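Local structure of ethylbenzene dehydrogenase alpha-subunit (Aromatoleum aromaticum, 2IVF) at residues G542-H553 and W587-K598. The protein is the alpha-subunit of a molybdenum enzyme of the molybdopterin oxidoreductase family, holding a pair of pterin guanine dinucleotides, a molybdenum atom and an iron-sulfur cluster. Sequence-based numbering, arbitrary orientation.
Sequences GLVPPAMWLYYH and WTNDHIRPAPDK
M548 reaches from helix 546-553 into the loop 587-598, and each atom of its side chain finds something there. M548 CB lies 4.0 Å from H591 O; CG touches that same carbonyl and I592 CG1. A bend at chi2 (-51°) then carries M548 SD past I592 CG1, at 3.9 Å, and sets the methyl CE over one face of W587, a CH-pi contact 4.0 Å from the centroid of the five-membered ring. The indole NE1 is held by L945 O. One helical turn on, Y552 has P596 CG centred over one ring face, 3.7 Å from the centroid, while Y551 CD2 covers the opposite face. This is packing inside the molybdopterin oxidoreductase region: the loop, running from helix 574-583 to strand 602-606, lies along a short helix that follows strand 543-544. Near the helix's end H553 NE2 donates to P594 O (2.8 Å, 156°), approaching from above the carbonyl plane; P594 follows a cis peptide bond. A water joins P545 O and W549 N to R593 O across the contact. Farther back, R593 NH1 comes within 3.4 Å of G542 CA, its guanidinium anchored by D184 through NE and by D211 O through NH2.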
loop_
_atom_site.group_PDB
_atom_site.type_symbol
_atom_site.label_atom_id
_atom_site.label_comp_id
_atom_site.label_asym_id
_atom_site.label_seq_id
_atom_site.Cartn_x
_atom_site.Cartn_y
_atom_site.Cartn_z
ATOM N N GLY A 542 11.488 30.961 7.926
ATOM C CA GLY A 542 11.140 30.947 6.471
ATOM C C GLY A 542 10.115 29.911 6.012
ATOM O O GLY A 542 10.020 29.595 4.809
ATOM N N LEU A 543 9.360 29.375 6.972
ATOM C CA LEU A 543 8.276 28.459 6.672
ATOM C C LEU A 543 7.052 29.314 6.408
ATOM O O LEU A 543 6.656 30.123 7.255
ATOM C CB LEU A 543 8.012 27.523 7.832
ATOM C CG LEU A 543 9.126 26.498 8.052
ATOM C CD1 LEU A 543 9.054 25.903 9.441
ATOM C CD2 LEU A 543 9.055 25.401 6.988
ATOM N N VAL A 544 6.465 29.133 5.233
ATOM C CA VAL A 544 5.486 30.091 4.711
ATOM C C VAL A 544 4.263 29.339 4.162
ATOM O O VAL A 544 4.387 28.207 3.677
ATOM C CB VAL A 544 6.148 31.016 3.623
ATOM C CG1 VAL A 544 7.420 31.634 4.178
ATOM C CG2 VAL A 544 6.472 30.204 2.359
ATOM N N PRO A 545 3.064 29.939 4.280
ATOM C CA PRO A 545 1.850 29.338 3.671
ATOM C C PRO A 545 2.056 29.133 2.183
ATOM O O PRO A 545 2.436 30.094 1.519
ATOM C CB PRO A 545 0.761 30.406 3.903
ATOM C CG PRO A 545 1.497 31.667 4.288
ATOM C CD PRO A 545 2.760 31.204 4.967
ATOM N N PRO A 546 1.901 27.898 1.672
ATOM C CA PRO A 546 2.155 27.596 0.239
ATOM C C PRO A 546 1.196 28.224 -0.788
ATOM O O PRO A 546 1.610 28.492 -1.930
ATOM C CB PRO A 546 2.133 26.064 0.203
ATOM C CG PRO A 546 1.315 25.690 1.369
ATOM C CD PRO A 546 1.537 26.687 2.420
ATOM N N ALA A 547 -0.030 28.579 -0.389
ATOM C CA ALA A 547 -0.935 29.316 -1.293
ATOM C C ALA A 547 -0.331 30.623 -1.827
ATOM O O ALA A 547 -0.672 31.074 -2.941
ATOM C CB ALA A 547 -2.322 29.573 -0.618
ATOM N N MET A 548 0.520 31.272 -1.032
ATOM C CA MET A 548 0.971 32.611 -1.376
ATOM C C MET A 548 1.863 32.593 -2.600
ATOM O O MET A 548 1.598 33.318 -3.558
ATOM C CB MET A 548 1.717 33.302 -0.231
ATOM C CG MET A 548 0.892 33.493 1.017
ATOM S SD MET A 548 -0.702 34.288 0.694
ATOM C CE MET A 548 -1.332 34.422 2.385
ATOM N N TRP A 549 2.919 31.791 -2.566
ATOM C CA TRP A 549 3.892 31.828 -3.649
ATOM C C TRP A 549 3.242 31.164 -4.900
ATOM O O TRP A 549 3.460 31.618 -6.007
ATOM C CB TRP A 549 5.222 31.169 -3.244
ATOM C CG TRP A 549 5.247 29.704 -3.378
ATOM C CD1 TRP A 549 4.655 28.789 -2.587
ATOM C CD2 TRP A 549 5.914 28.989 -4.399
ATOM N NE1 TRP A 549 4.891 27.506 -3.071
ATOM C CE2 TRP A 549 5.658 27.615 -4.195
ATOM C CE3 TRP A 549 6.671 29.390 -5.500
ATOM C CZ2 TRP A 549 6.173 26.633 -5.014
ATOM C CZ3 TRP A 549 7.180 28.418 -6.331
ATOM C CH2 TRP A 549 6.938 27.054 -6.081
ATOM N N LEU A 550 2.382 30.158 -4.692
ATOM C CA LEU A 550 1.687 29.543 -5.820
ATOM C C LEU A 550 0.812 30.552 -6.521
ATOM O O LEU A 550 0.807 30.618 -7.766
ATOM C CB LEU A 550 0.865 28.336 -5.395
ATOM C CG LEU A 550 1.645 27.107 -4.920
ATOM C CD1 LEU A 550 0.682 26.032 -4.454
ATOM C CD2 LEU A 550 2.623 26.583 -6.006
ATOM N N TYR A 551 0.129 31.382 -5.727
ATOM C CA TYR A 551 -0.739 32.447 -6.247
ATOM C C TYR A 551 0.024 33.533 -6.980
ATOM O O TYR A 551 -0.378 33.939 -8.049
ATOM C CB TYR A 551 -1.514 33.128 -5.087
ATOM C CG TYR A 551 -2.501 34.215 -5.476
ATOM C CD1 TYR A 551 -3.805 33.899 -5.852
ATOM C CD2 TYR A 551 -2.163 35.585 -5.386
ATOM C CE1 TYR A 551 -4.737 34.926 -6.184
ATOM C CE2 TYR A 551 -3.074 36.559 -5.690
ATOM C CZ TYR A 551 -4.365 36.223 -6.083
ATOM O OH TYR A 551 -5.212 37.263 -6.385
ATOM N N TYR A 552 1.107 34.002 -6.378
ATOM C CA TYR A 552 1.886 35.118 -6.891
ATOM C C TYR A 552 2.923 34.757 -7.946
ATOM O O TYR A 552 3.262 35.579 -8.762
ATOM C CB TYR A 552 2.597 35.795 -5.719
ATOM C CG TYR A 552 1.665 36.656 -4.922
ATOM C CD1 TYR A 552 1.049 37.748 -5.517
ATOM C CD2 TYR A 552 1.369 36.377 -3.580
ATOM C CE1 TYR A 552 0.181 38.536 -4.823
ATOM C CE2 TYR A 552 0.502 37.223 -2.844
ATOM C CZ TYR A 552 -0.082 38.288 -3.478
ATOM O OH TYR A 552 -0.962 39.145 -2.819
ATOM N N HIS A 553 3.401 33.516 -7.950
ATOM C CA HIS A 553 4.531 33.155 -8.801
ATOM C C HIS A 553 4.289 31.992 -9.736
ATOM O O HIS A 553 5.034 31.832 -10.711
ATOM C CB HIS A 553 5.755 32.810 -7.943
ATOM C CG HIS A 553 6.248 33.961 -7.143
ATOM N ND1 HIS A 553 6.893 35.033 -7.710
ATOM C CD2 HIS A 553 6.127 34.239 -5.826
ATOM C CE1 HIS A 553 7.166 35.917 -6.763
ATOM N NE2 HIS A 553 6.730 35.442 -5.607
ATOM N N TRP A 587 -1.876 38.945 7.046
ATOM C CA TRP A 587 -0.724 38.285 6.453
ATOM C C TRP A 587 0.306 39.346 6.199
ATOM O O TRP A 587 -0.040 40.400 5.702
ATOM C CB TRP A 587 -1.093 37.559 5.156
ATOM C CG TRP A 587 -2.233 36.597 5.394
ATOM C CD1 TRP A 587 -3.556 36.855 5.191
ATOM C CD2 TRP A 587 -2.165 35.279 5.964
ATOM N NE1 TRP A 587 -4.311 35.778 5.565
ATOM C CE2 TRP A 587 -3.483 34.783 6.019
ATOM C CE3 TRP A 587 -1.114 34.444 6.378
ATOM C CZ2 TRP A 587 -3.784 33.517 6.515
ATOM C CZ3 TRP A 587 -1.413 33.187 6.851
ATOM C CH2 TRP A 587 -2.739 32.725 6.906
ATOM N N THR A 588 1.562 39.033 6.538
ATOM C CA THR A 588 2.701 39.960 6.484
ATOM C C THR A 588 3.709 39.505 5.434
ATOM O O THR A 588 3.500 38.479 4.779
ATOM C CB THR A 588 3.388 39.996 7.832
ATOM O OG1 THR A 588 3.997 38.724 8.094
ATOM C CG2 THR A 588 2.371 40.339 8.947
ATOM N N ASN A 589 4.804 40.255 5.269
ATOM C CA ASN A 589 5.847 39.863 4.308
ATOM C C ASN A 589 6.624 38.625 4.709
ATOM O O ASN A 589 7.373 38.064 3.883
ATOM C CB ASN A 589 6.857 41.001 4.038
ATOM C CG ASN A 589 7.646 40.796 2.676
ATOM O OD1 ASN A 589 8.081 39.660 2.316
ATOM N ND2 ASN A 589 7.798 41.880 1.929
ATOM N N ASP A 590 6.512 38.196 5.964
ATOM C CA ASP A 590 7.163 36.933 6.357
ATOM C C ASP A 590 6.337 35.698 6.035
ATOM O O ASP A 590 6.827 34.571 6.163
ATOM C CB ASP A 590 7.569 36.951 7.827
ATOM C CG ASP A 590 8.728 37.900 8.082
ATOM O OD1 ASP A 590 9.364 38.353 7.098
ATOM O OD2 ASP A 590 9.010 38.178 9.260
ATOM N N HIS A 591 5.094 35.940 5.633
ATOM C CA HIS A 591 4.182 34.929 5.063
ATOM C C HIS A 591 4.210 34.922 3.541
ATOM O O HIS A 591 4.141 33.902 2.911
ATOM C CB HIS A 591 2.723 35.196 5.492
ATOM C CG HIS A 591 2.509 35.167 6.974
ATOM N ND1 HIS A 591 2.847 34.076 7.744
ATOM C CD2 HIS A 591 2.020 36.096 7.827
ATOM C CE1 HIS A 591 2.549 34.330 9.009
ATOM N NE2 HIS A 591 2.063 35.559 9.086
ATOM N N ILE A 592 4.248 36.092 2.934
ATOM C CA ILE A 592 4.143 36.165 1.484
ATOM C C ILE A 592 5.537 36.190 0.837
ATOM O O ILE A 592 6.027 37.212 0.461
ATOM C CB ILE A 592 3.288 37.363 1.075
ATOM C CG1 ILE A 592 1.865 37.141 1.609
ATOM C CG2 ILE A 592 3.286 37.507 -0.475
ATOM C CD1 ILE A 592 1.043 38.361 1.767
ATOM N N ARG A 593 6.137 35.013 0.722
ATOM C CA ARG A 593 7.490 34.833 0.205
ATOM C C ARG A 593 7.478 33.663 -0.772
ATOM O O ARG A 593 6.672 32.728 -0.590
ATOM C CB ARG A 593 8.479 34.497 1.334
ATOM C CG ARG A 593 8.590 35.535 2.414
ATOM C CD ARG A 593 9.645 35.188 3.458
ATOM N NE ARG A 593 11.010 35.105 2.904
ATOM C CZ ARG A 593 11.993 34.370 3.440
ATOM N NH1 ARG A 593 11.791 33.672 4.559
ATOM N NH2 ARG A 593 13.190 34.328 2.876
ATOM N N PRO A 594 8.307 33.738 -1.836
ATOM C CA PRO A 594 9.071 34.934 -2.185
ATOM C C PRO A 594 8.169 36.133 -2.399
ATOM O O PRO A 594 7.050 35.974 -2.844
ATOM C CB PRO A 594 9.737 34.592 -3.526
ATOM C CG PRO A 594 9.575 33.162 -3.743
ATOM C CD PRO A 594 8.539 32.630 -2.781
ATOM N N ALA A 595 8.657 37.323 -2.074
ATOM C CA ALA A 595 7.861 38.513 -2.254
ATOM C C ALA A 595 7.398 38.549 -3.734
ATOM O O ALA A 595 8.119 38.080 -4.629
ATOM C CB ALA A 595 8.679 39.755 -1.893
ATOM N N PRO A 596 6.182 39.065 -3.997
ATOM C CA PRO A 596 5.685 39.210 -5.381
ATOM C C PRO A 596 6.606 39.897 -6.375
ATOM O O PRO A 596 6.505 39.635 -7.565
ATOM C CB PRO A 596 4.389 39.994 -5.182
ATOM C CG PRO A 596 3.879 39.416 -3.887
ATOM C CD PRO A 596 5.139 39.471 -3.034
ATOM N N ASP A 597 7.501 40.762 -5.923
ATOM C CA ASP A 597 8.422 41.388 -6.855
ATOM C C ASP A 597 9.763 40.657 -6.932
ATOM O O ASP A 597 10.669 41.103 -7.600
ATOM C CB ASP A 597 8.612 42.878 -6.534
ATOM C CG ASP A 597 9.022 43.126 -5.096
ATOM O OD1 ASP A 597 9.251 42.158 -4.326
ATOM O OD2 ASP A 597 9.115 44.310 -4.738
ATOM N N LYS A 598 9.903 39.531 -6.247
ATOM C CA LYS A 598 11.065 38.689 -6.448
ATOM C C LYS A 598 10.679 37.586 -7.452
ATOM O O LYS A 598 9.487 37.309 -7.672
ATOM C CB LYS A 598 11.492 38.047 -5.113
ATOM C CG LYS A 598 11.849 39.054 -4.011
ATOM C CD LYS A 598 13.103 39.853 -4.354
ATOM C CE LYS A 598 13.522 40.771 -3.203
ATOM N NZ LYS A 598 14.719 41.564 -3.562
HETATM O O HOH W 1 5.785 32.539 7.632
HETATM O O HOH W 2 4.305 31.056 -0.098
#